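Local coordinates for protein endoglucanase A (Clostridium cellulolyticum, PDB 1EDG) that hydrolyses internal beta-1,4-glucosidic bonds of cellulose as an endoglucanase of glycosyl hydrolase family 5, at residues Y93-V98 against T146-Q151; V82-H87 against L119-D124; N314-R319 against F364-D369. One frame throughout, in Å; residues are numbered along the deposited sequence.

In the fold
The catalytic domain is a barrel of eight parallel strands. Contact 2 links the loop after strand 77-80 to the end of the next barrel strand, 116-120, and the loop that follows it. Contact 1 lies next to it, with centres about 10 Å apart: Ile-95 packs on Trp-84, Trp-149 on Thr-121, and Ser-96 N probably bonds to His-87 O. Contact 3 pairs helices 316-332 and 365-374 on the opposite side of the chain's centre, about 31 Å from contact 2 and about 40 Å from contact 1, centre to centre. Contact 2 lies at the C-terminal ends of the strands, where family 5 enzymes carry their active-site cleft; contact 1 lies further out.

Contact 1 (Y93-V98 against T146-Q151); sequences YKISDV and TSVWAQ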
loop_
_atom_site.group_PDB
_atom_site.type_symbol
_atom_site.label_atom_id
_atom_site.label_comp_id
_atom_site.label_asym_id
_atom_site.label_seq_id
_atom_site.Cartn_x
_atom_site.Cartn_y
_atom_site.Cartn_z
ATOM N N TYR A 93 -3.806 -1.489 24.987
ATOM C CA TYR A 93 -3.045 -1.828 23.788
ATOM C C TYR A 93 -1.704 -1.096 23.709
ATOM O O TYR A 93 -1.369 -0.513 22.676
ATOM C CB TYR A 93 -3.867 -1.537 22.521
ATOM C CG TYR A 93 -5.198 -2.251 22.458
ATOM C CD1 TYR A 93 -5.291 -3.553 21.977
ATOM C CD2 TYR A 93 -6.366 -1.619 22.881
ATOM C CE1 TYR A 93 -6.514 -4.213 21.915
ATOM C CE2 TYR A 93 -7.597 -2.270 22.825
ATOM C CZ TYR A 93 -7.663 -3.563 22.343
ATOM O OH TYR A 93 -8.884 -4.197 22.290
ATOM N N LYS A 94 -0.941 -1.127 24.797
ATOM C CA LYS A 94 0.361 -0.468 24.843
ATOM C C LYS A 94 1.340 -1.168 23.900
ATOM O O LYS A 94 1.494 -2.394 23.946
ATOM C CB LYS A 94 0.906 -0.483 26.274
ATOM C CG LYS A 94 2.301 0.104 26.439
ATOM C CD LYS A 94 2.371 1.572 26.007
ATOM C CE LYS A 94 1.499 2.483 26.877
ATOM N NZ LYS A 94 1.537 3.913 26.427
ATOM N N ILE A 95 1.983 -0.390 23.034
ATOM C CA ILE A 95 2.941 -0.934 22.075
ATOM C C ILE A 95 4.318 -1.084 22.710
ATOM O O ILE A 95 4.818 -0.166 23.364
ATOM C CB ILE A 95 3.063 -0.027 20.809
ATOM C CG1 ILE A 95 1.730 0.010 20.053
ATOM C CG2 ILE A 95 4.160 -0.550 19.884
ATOM C CD1 ILE A 95 1.694 1.022 18.922
ATOM N N SER A 96 4.919 -2.253 22.526
ATOM C CA SER A 96 6.248 -2.525 23.056
ATOM C C SER A 96 7.257 -1.502 22.543
ATOM O O SER A 96 7.358 -1.282 21.332
ATOM C CB SER A 96 6.701 -3.914 22.622
ATOM O OG SER A 96 8.079 -4.088 22.907
ATOM N N ASP A 97 8.033 -0.912 23.449
ATOM C CA ASP A 97 9.043 0.072 23.066
ATOM C C ASP A 97 10.158 -0.535 22.216
ATOM O O ASP A 97 10.759 0.149 21.391
ATOM C CB ASP A 97 9.647 0.737 24.303
ATOM C CG ASP A 97 8.692 1.705 24.966
ATOM O OD1 ASP A 97 8.212 2.628 24.271
ATOM O OD2 ASP A 97 8.424 1.547 26.179
ATOM N N VAL A 98 10.431 -1.820 22.425
ATOM C CA VAL A 98 11.471 -2.522 21.679
ATOM C C VAL A 98 11.071 -2.585 20.209
ATOM O O VAL A 98 11.892 -2.346 19.325
ATOM C CB VAL A 98 11.712 -3.958 22.253
ATOM C CG1 VAL A 98 12.547 -4.802 21.302
ATOM C CG2 VAL A 98 12.420 -3.861 23.590
ATOM N N THR A 146 -7.822 3.804 17.978
ATOM C CA THR A 146 -7.496 5.040 18.676
ATOM C C THR A 146 -6.254 4.938 19.575
ATOM O O THR A 146 -5.435 5.862 19.613
ATOM C CB THR A 146 -8.700 5.571 19.491
ATOM O OG1 THR A 146 -9.109 4.584 20.447
ATOM C CG2 THR A 146 -9.866 5.879 18.575
ATOM N N SER A 147 -6.099 3.816 20.281
ATOM C CA SER A 147 -4.946 3.629 21.171
ATOM C C SER A 147 -3.640 3.518 20.391
ATOM O O SER A 147 -2.652 4.185 20.697
ATOM C CB SER A 147 -5.124 2.369 22.021
ATOM O OG SER A 147 -6.307 2.435 22.796
ATOM N N VAL A 148 -3.642 2.647 19.391
ATOM C CA VAL A 148 -2.464 2.422 18.557
ATOM C C VAL A 148 -2.058 3.691 17.804
ATOM O O VAL A 148 -0.884 4.082 17.823
ATOM C CB VAL A 148 -2.701 1.235 17.582
ATOM C CG1 VAL A 148 -1.633 1.188 16.517
ATOM C CG2 VAL A 148 -2.708 -0.074 18.367
ATOM N N TRP A 149 -3.026 4.377 17.203
ATOM C CA TRP A 149 -2.689 5.584 16.470
ATOM C C TRP A 149 -2.268 6.754 17.338
ATOM O O TRP A 149 -1.439 7.563 16.923
ATOM C CB TRP A 149 -3.779 5.948 15.459
ATOM C CG TRP A 149 -3.610 5.142 14.210
ATOM C CD1 TRP A 149 -4.411 4.139 13.766
ATOM C CD2 TRP A 149 -2.508 5.215 13.296
ATOM N NE1 TRP A 149 -3.875 3.567 12.637
ATOM C CE2 TRP A 149 -2.705 4.211 12.326
ATOM C CE3 TRP A 149 -1.367 6.028 13.211
ATOM C CZ2 TRP A 149 -1.799 3.992 11.278
ATOM C CZ3 TRP A 149 -0.470 5.809 12.173
ATOM C CH2 TRP A 149 -0.693 4.801 11.221
ATOM N N ALA A 150 -2.775 6.821 18.566
ATOM C CA ALA A 150 -2.375 7.898 19.469
ATOM C C ALA A 150 -0.889 7.711 19.799
ATOM O O ALA A 150 -0.134 8.678 19.876
ATOM C CB ALA A 150 -3.212 7.868 20.755
ATOM N N GLN A 151 -0.480 6.459 19.967
ATOM C CA GLN A 151 0.905 6.130 20.278
ATOM C C GLN A 151 1.842 6.376 19.093
ATOM O O GLN A 151 2.927 6.947 19.263
ATOM C CB GLN A 151 1.010 4.677 20.733
ATOM C CG GLN A 151 0.306 4.392 22.046
ATOM C CD GLN A 151 0.327 2.925 22.381
ATOM O OE1 GLN A 151 1.339 2.399 22.845
ATOM N NE2 GLN A 151 -0.777 2.244 22.123
#
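The carboxamide of Gln-151 reaches from helix 138-155 to the backbone of residues 93-95 and uses both of its ends there. Its OE1 accepts from Ile-95 N at 2.9 Å, an almost straight bond (172°) that arrives in the carbonyl plane on a lone pair. NE2 gives one hydrogen to Tyr-93 O at 2.9 Å, lying in the amide plane of Gln-151 but above the plane of the Tyr-93 carbonyl. It gives the other to Ser-147 O, one turn back, at 3.1 Å. That carbonyl also accepts the helical bond from Gln-151 N, so two donors share it. Three bonds thus fix the rotation of the amide. Lys-94, bent at chi2 and chi3, lays CD 3.4 Å from Gln-151 OE1. Beside the amide, Ile-95 CD1 meets Val-148 CG1 at 4.1 Å, the side chains crossing at about a right angle. Ser-147 OG lies near Tyr-93 CD2, but its hydrogen-bond partner is Lys-143 O. Ser-96 OG caps helix 97-111 through a weak bond from Val-98 N and also bonds to Glu-50 OE2. The contact fastens the antiparallel hairpin of strands 88-89 and 94-95 to the flank of helix 138-155, just ahead of helix 97-111.

Contact 2 (V82-H87 against L119-D124); sequences VSWHPH and LNTHHD
Asp-124 OD1 is gripped by two donors of a single residue: His-85 ND1, at 2.9 Å on its anti lone pair, and His-85 N, at 3.0 Å from above the carboxylate plane. The other oxygen, OD2, takes Trp-84 N at 3.0 Å on its syn lone pair and also bonds to Tyr-144 OH, so four bonds hold this buried carboxylate and would probably favour its charged form. The His-85 ring stands 78° from the carboxylate plane, its CG in the crowded position between backbone N and carbonyl carbon (chi1 84°). The indole of Trp-84 sends NE1 to Asn-120 O at 2.9 Å, nearly in the ring plane and on a carbonyl lone pair; Val-82 CG1 lies over the centre of one indole face. Asn-120 OD1 in turn accepts from Val-82 N at 3.0 Å, and Val-82 O from His-122 N at 2.7 Å. Ser-83 OG, also bonded to Asp-40 O, receives His-123 N at 2.9 Å, while Val-82 CG2 packs on Leu-119 CD2. His-123 centres an inverse gamma turn, and the His-122 ring leads away from 82-87 and touches Arg-79 and Asn-169. The two segments extend from the C-terminal ends of the second and third strands of the TIM barrel, the end that carries the active-site cleft in family 5.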
loop_
_atom_site.group_PDB
_atom_site.type_symbol
_atom_site.label_atom_id
_atom_site.label_comp_id
_atom_site.label_asym_id
_atom_site.label_seq_id
_atom_site.Cartn_x
_atom_site.Cartn_y
_atom_site.Cartn_z
ATOM N N VAL A 82 3.142 -2.673 8.788
ATOM C CA VAL A 82 3.428 -3.118 10.152
ATOM C C VAL A 82 2.212 -3.761 10.812
ATOM O O VAL A 82 1.125 -3.184 10.822
ATOM C CB VAL A 82 3.898 -1.960 11.072
ATOM C CG1 VAL A 82 4.267 -2.510 12.458
ATOM C CG2 VAL A 82 5.097 -1.241 10.474
ATOM N N SER A 83 2.382 -4.985 11.303
ATOM C CA SER A 83 1.311 -5.670 12.020
ATOM C C SER A 83 1.649 -5.465 13.496
ATOM O O SER A 83 2.588 -6.063 14.023
ATOM C CB SER A 83 1.265 -7.157 11.660
ATOM O OG SER A 83 0.810 -7.355 10.326
ATOM N N TRP A 84 0.908 -4.578 14.150
ATOM C CA TRP A 84 1.158 -4.253 15.550
ATOM C C TRP A 84 0.559 -5.188 16.597
ATOM O O TRP A 84 1.050 -5.224 17.730
ATOM C CB TRP A 84 0.660 -2.838 15.858
ATOM C CG TRP A 84 1.138 -1.798 14.910
ATOM C CD1 TRP A 84 0.564 -1.451 13.715
ATOM C CD2 TRP A 84 2.291 -0.960 15.063
ATOM N NE1 TRP A 84 1.292 -0.455 13.120
ATOM C CE2 TRP A 84 2.358 -0.129 13.925
ATOM C CE3 TRP A 84 3.276 -0.827 16.055
ATOM C CZ2 TRP A 84 3.372 0.824 13.743
ATOM C CZ3 TRP A 84 4.285 0.120 15.880
ATOM C CH2 TRP A 84 4.323 0.934 14.731
ATOM N N HIS A 85 -0.475 -5.944 16.240
ATOM C CA HIS A 85 -1.143 -6.811 17.220
ATOM C C HIS A 85 -0.282 -7.782 18.041
ATOM O O HIS A 85 -0.587 -8.027 19.208
ATOM C CB HIS A 85 -2.405 -7.484 16.637
ATOM C CG HIS A 85 -2.142 -8.738 15.859
ATOM N ND1 HIS A 85 -2.062 -8.762 14.482
ATOM C CD2 HIS A 85 -1.980 -10.022 16.266
ATOM C CE1 HIS A 85 -1.858 -10.005 14.076
ATOM N NE2 HIS A 85 -1.805 -10.787 15.139
ATOM N N PRO A 86 0.785 -8.363 17.456
ATOM C CA PRO A 86 1.550 -9.265 18.326
ATOM C C PRO A 86 2.543 -8.521 19.229
ATOM O O PRO A 86 3.297 -9.143 19.980
ATOM C CB PRO A 86 2.246 -10.198 17.336
ATOM C CG PRO A 86 2.412 -9.378 16.133
ATOM C CD PRO A 86 1.149 -8.568 16.038
ATOM N N HIS A 87 2.496 -7.191 19.200
ATOM C CA HIS A 87 3.400 -6.355 19.989
ATOM C C HIS A 87 2.657 -5.385 20.906
ATOM O O HIS A 87 3.222 -4.398 21.386
ATOM C CB HIS A 87 4.310 -5.581 19.039
ATOM C CG HIS A 87 5.015 -6.459 18.054
ATOM N ND1 HIS A 87 4.539 -6.685 16.781
ATOM C CD2 HIS A 87 6.123 -7.225 18.183
ATOM C CE1 HIS A 87 5.319 -7.560 16.170
ATOM N NE2 HIS A 87 6.287 -7.900 16.998
ATOM N N LEU A 119 3.555 4.694 6.748
ATOM C CA LEU A 119 3.493 3.775 7.890
ATOM C C LEU A 119 2.015 3.407 8.077
ATOM O O LEU A 119 1.163 4.293 8.087
ATOM C CB LEU A 119 3.981 4.479 9.158
ATOM C CG LEU A 119 5.114 3.927 10.024
ATOM C CD1 LEU A 119 4.965 4.532 11.394
ATOM C CD2 LEU A 119 5.086 2.413 10.126
ATOM N N ASN A 120 1.709 2.127 8.272
ATOM C CA ASN A 120 0.313 1.714 8.437
ATOM C C ASN A 120 0.120 0.682 9.550
ATOM O O ASN A 120 1.002 0.516 10.407
ATOM C CB ASN A 120 -0.204 1.111 7.107
ATOM C CG ASN A 120 0.245 -0.360 6.873
ATOM O OD1 ASN A 120 0.893 -0.988 7.715
ATOM N ND2 ASN A 120 -0.144 -0.912 5.741
ATOM N N THR A 121 -1.096 0.134 9.619
ATOM C CA THR A 121 -1.379 -1.006 10.490
ATOM C C THR A 121 -1.687 -1.999 9.363
ATOM O O THR A 121 -2.341 -1.633 8.368
ATOM C CB THR A 121 -2.603 -0.856 11.449
ATOM O OG1 THR A 121 -3.819 -0.726 10.704
ATOM C CG2 THR A 121 -2.405 0.306 12.390
ATOM N N HIS A 122 -1.182 -3.224 9.465
ATOM C CA HIS A 122 -1.375 -4.189 8.397
ATOM C C HIS A 122 -2.274 -5.370 8.741
ATOM O O HIS A 122 -3.498 -5.236 8.711
ATOM C CB HIS A 122 -0.009 -4.645 7.864
ATOM C CG HIS A 122 0.008 -4.915 6.391
ATOM N ND1 HIS A 122 -0.027 -6.188 5.860
ATOM C CD2 HIS A 122 0.080 -4.073 5.335
ATOM C CE1 HIS A 122 0.027 -6.117 4.541
ATOM N NE2 HIS A 122 0.093 -4.843 4.200
ATOM N N HIS A 123 -1.688 -6.519 9.079
ATOM C CA HIS A 123 -2.480 -7.710 9.399
ATOM C C HIS A 123 -2.974 -7.634 10.847
ATOM O O HIS A 123 -2.568 -8.425 11.707
ATOM C CB HIS A 123 -1.658 -8.986 9.173
ATOM C CG HIS A 123 -1.294 -9.231 7.737
ATOM N ND1 HIS A 123 -0.017 -9.576 7.339
ATOM C CD2 HIS A 123 -2.048 -9.227 6.611
ATOM C CE1 HIS A 123 -0.004 -9.779 6.033
ATOM N NE2 HIS A 123 -1.223 -9.575 5.568
ATOM N N ASP A 124 -3.831 -6.650 11.113
ATOM C CA ASP A 124 -4.371 -6.442 12.450
ATOM C C ASP A 124 -5.882 -6.645 12.536
ATOM O O ASP A 124 -6.522 -6.175 13.476
ATOM C CB ASP A 124 -3.973 -5.062 12.974
ATOM C CG ASP A 124 -2.503 -4.984 13.361
ATOM O OD1 ASP A 124 -1.885 -6.050 13.579
ATOM O OD2 ASP A 124 -1.969 -3.860 13.477
#

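Contact 3 (N314-R319 against F364-D369); sequences NNLKTR and FPEIID
One face of the Phe-364 ring is occupied by Arg-319 NH2, which sits 3.3 Å above the plane and over its centre, with the six ring carbons nearly equidistant. Arg-319 CZ lies 4.6 Å from the ring centroid and 4° off the normal, a cation-pi contact. The guanidinium does not lie flat on the ring: its plane is turned 80° from it, so that it stands on end, with NH2 as its tip and the phenyl at its edge. One guanidinium face is taken by Ile-367 CD1, 3.6 Å above the plane and over its centre; this methyl also touches Arg-319 CB at 3.8 Å, within the fold of the arginine chain. The bend at chi3 (-61°) turns the guanidinium out of line with the chain. Its other end is held outside the contact, where NH1 donates to Ala-310 O; Asp-312 makes a long, weak ion pair with NH2.

Leu-316 adds apolar packing beside the charged group. Its CD2 meets Ile-367 CG1 at 4.1 Å and lies obliquely to the Phe-364 ring, 4.4 Å from CD1. Leu-316 and Glu-366 cross at about a right angle, with Leu-316 CD1 4.0 Å from Glu-366 OE1, while OE2 of that acid accepts from Asp-3 N. No hydrogen bond joins the segments. Leu-316 and Arg-319, three residues apart, face Phe-364 and Ile-367, spaced likewise: helix-helix packing near the first turns of both helices, joining helix 316-332, between the seventh and eighth strands of the TIM barrel, to helix 365-374, which follows the eighth strand and a short two-stranded antiparallel sheet.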
loop_
_atom_site.group_PDB
_atom_site.type_symbol
_atom_site.label_atom_id
_atom_site.label_comp_id
_atom_site.label_asym_id
_atom_site.label_seq_id
_atom_site.Cartn_x
_atom_site.Cartn_y
_atom_site.Cartn_z
ATOM N N ASN A 314 7.815 -17.288 -14.849
ATOM C CA ASN A 314 8.834 -17.467 -15.890
ATOM C C ASN A 314 8.334 -16.799 -17.168
ATOM O O ASN A 314 8.369 -17.384 -18.250
ATOM C CB ASN A 314 9.123 -18.952 -16.141
ATOM C CG ASN A 314 9.723 -19.641 -14.931
ATOM O OD1 ASN A 314 10.761 -19.223 -14.409
ATOM N ND2 ASN A 314 9.059 -20.690 -14.460
ATOM N N ASN A 315 7.910 -15.546 -17.028
ATOM C CA ASN A 315 7.354 -14.775 -18.139
ATOM C C ASN A 315 7.841 -13.336 -18.084
ATOM O O ASN A 315 7.040 -12.398 -18.019
ATOM C CB ASN A 315 5.813 -14.823 -18.097
ATOM C CG ASN A 315 5.219 -14.347 -16.754
ATOM O OD1 ASN A 315 4.009 -14.154 -16.650
ATOM N ND2 ASN A 315 6.053 -14.169 -15.735
ATOM N N LEU A 316 9.160 -13.177 -18.129
ATOM C CA LEU A 316 9.806 -11.871 -18.062
ATOM C C LEU A 316 9.214 -10.829 -19.007
ATOM O O LEU A 316 8.736 -9.791 -18.560
ATOM C CB LEU A 316 11.306 -11.994 -18.352
ATOM C CG LEU A 316 12.328 -11.286 -17.457
ATOM C CD1 LEU A 316 13.598 -11.048 -18.248
ATOM C CD2 LEU A 316 11.808 -9.972 -16.919
ATOM N N LYS A 317 9.246 -11.107 -20.307
ATOM C CA LYS A 317 8.744 -10.157 -21.295
ATOM C C LYS A 317 7.322 -9.689 -21.013
ATOM O O LYS A 317 7.052 -8.482 -21.009
ATOM C CB LYS A 317 8.836 -10.740 -22.707
ATOM C CG LYS A 317 8.418 -9.768 -23.815
ATOM C CD LYS A 317 8.693 -10.362 -25.194
ATOM C CE LYS A 317 8.238 -9.439 -26.321
ATOM N NZ LYS A 317 6.758 -9.446 -26.509
ATOM N N THR A 318 6.426 -10.638 -20.759
ATOM C CA THR A 318 5.029 -10.313 -20.480
ATOM C C THR A 318 4.906 -9.442 -19.229
ATOM O O THR A 318 4.116 -8.496 -19.206
ATOM C CB THR A 318 4.181 -11.591 -20.334
ATOM O OG1 THR A 318 4.341 -12.398 -21.513
ATOM C CG2 THR A 318 2.708 -11.245 -20.166
ATOM N N ARG A 319 5.709 -9.732 -18.207
ATOM C CA ARG A 319 5.671 -8.937 -16.982
ATOM C C ARG A 319 6.250 -7.533 -17.186
ATOM O O ARG A 319 5.766 -6.569 -16.588
ATOM C CB ARG A 319 6.355 -9.660 -15.813
ATOM C CG ARG A 319 5.581 -10.893 -15.320
ATOM C CD ARG A 319 5.956 -11.292 -13.883
ATOM N NE ARG A 319 7.367 -11.658 -13.732
ATOM C CZ ARG A 319 8.070 -11.500 -12.615
ATOM N NH1 ARG A 319 7.504 -10.983 -11.535
ATOM N NH2 ARG A 319 9.349 -11.845 -12.578
ATOM N N PHE A 364 14.955 -8.828 -11.475
ATOM C CA PHE A 364 14.269 -8.675 -12.764
ATOM C C PHE A 364 14.323 -7.179 -13.046
ATOM O O PHE A 364 13.286 -6.520 -13.137
ATOM C CB PHE A 364 12.812 -9.138 -12.647
ATOM C CG PHE A 364 12.659 -10.536 -12.117
ATOM C CD1 PHE A 364 12.866 -11.636 -12.947
ATOM C CD2 PHE A 364 12.308 -10.754 -10.787
ATOM C CE1 PHE A 364 12.727 -12.940 -12.456
ATOM C CE2 PHE A 364 12.166 -12.048 -10.287
ATOM C CZ PHE A 364 12.374 -13.143 -11.120
ATOM N N PRO A 365 15.539 -6.639 -13.260
ATOM C CA PRO A 365 15.726 -5.209 -13.518
ATOM C C PRO A 365 14.928 -4.579 -14.655
ATOM O O PRO A 365 14.534 -3.419 -14.546
ATOM C CB PRO A 365 17.239 -5.087 -13.711
ATOM C CG PRO A 365 17.610 -6.395 -14.316
ATOM C CD PRO A 365 16.795 -7.378 -13.505
ATOM N N GLU A 366 14.664 -5.331 -15.722
ATOM C CA GLU A 366 13.905 -4.796 -16.856
ATOM C C GLU A 366 12.503 -4.358 -16.432
ATOM O O GLU A 366 11.993 -3.346 -16.914
ATOM C CB GLU A 366 13.797 -5.813 -17.991
ATOM C CG GLU A 366 15.124 -6.201 -18.638
ATOM C CD GLU A 366 15.767 -7.432 -18.015
ATOM O OE1 GLU A 366 15.429 -7.793 -16.862
ATOM O OE2 GLU A 366 16.609 -8.052 -18.697
ATOM N N ILE A 367 11.887 -5.113 -15.523
ATOM C CA ILE A 367 10.548 -4.777 -15.040
ATOM C C ILE A 367 10.595 -3.445 -14.304
ATOM O O ILE A 367 9.823 -2.533 -14.603
ATOM C CB ILE A 367 9.992 -5.855 -14.070
ATOM C CG1 ILE A 367 9.751 -7.172 -14.815
ATOM C CG2 ILE A 367 8.695 -5.361 -13.416
ATOM C CD1 ILE A 367 9.368 -8.335 -13.897
ATOM N N ILE A 368 11.543 -3.308 -13.382
ATOM C CA ILE A 368 11.635 -2.077 -12.607
ATOM C C ILE A 368 12.096 -0.857 -13.428
ATOM O O ILE A 368 11.657 0.272 -13.172
ATOM C CB ILE A 368 12.414 -2.273 -11.254
ATOM C CG1 ILE A 368 13.726 -1.513 -11.239
ATOM C CG2 ILE A 368 12.577 -3.746 -10.913
ATOM C CD1 ILE A 368 13.594 -0.183 -10.573
ATOM N N ASP A 369 12.926 -1.080 -14.445
ATOM C CA ASP A 369 13.373 0.029 -15.293
ATOM C C ASP A 369 12.203 0.528 -16.140
ATOM O O ASP A 369 12.102 1.721 -16.423
ATOM C CB ASP A 369 14.557 -0.387 -16.172
ATOM C CG ASP A 369 15.839 -0.559 -15.373
ATOM O OD1 ASP A 369 15.920 -0.009 -14.254
ATOM O OD2 ASP A 369 16.765 -1.245 -15.851
#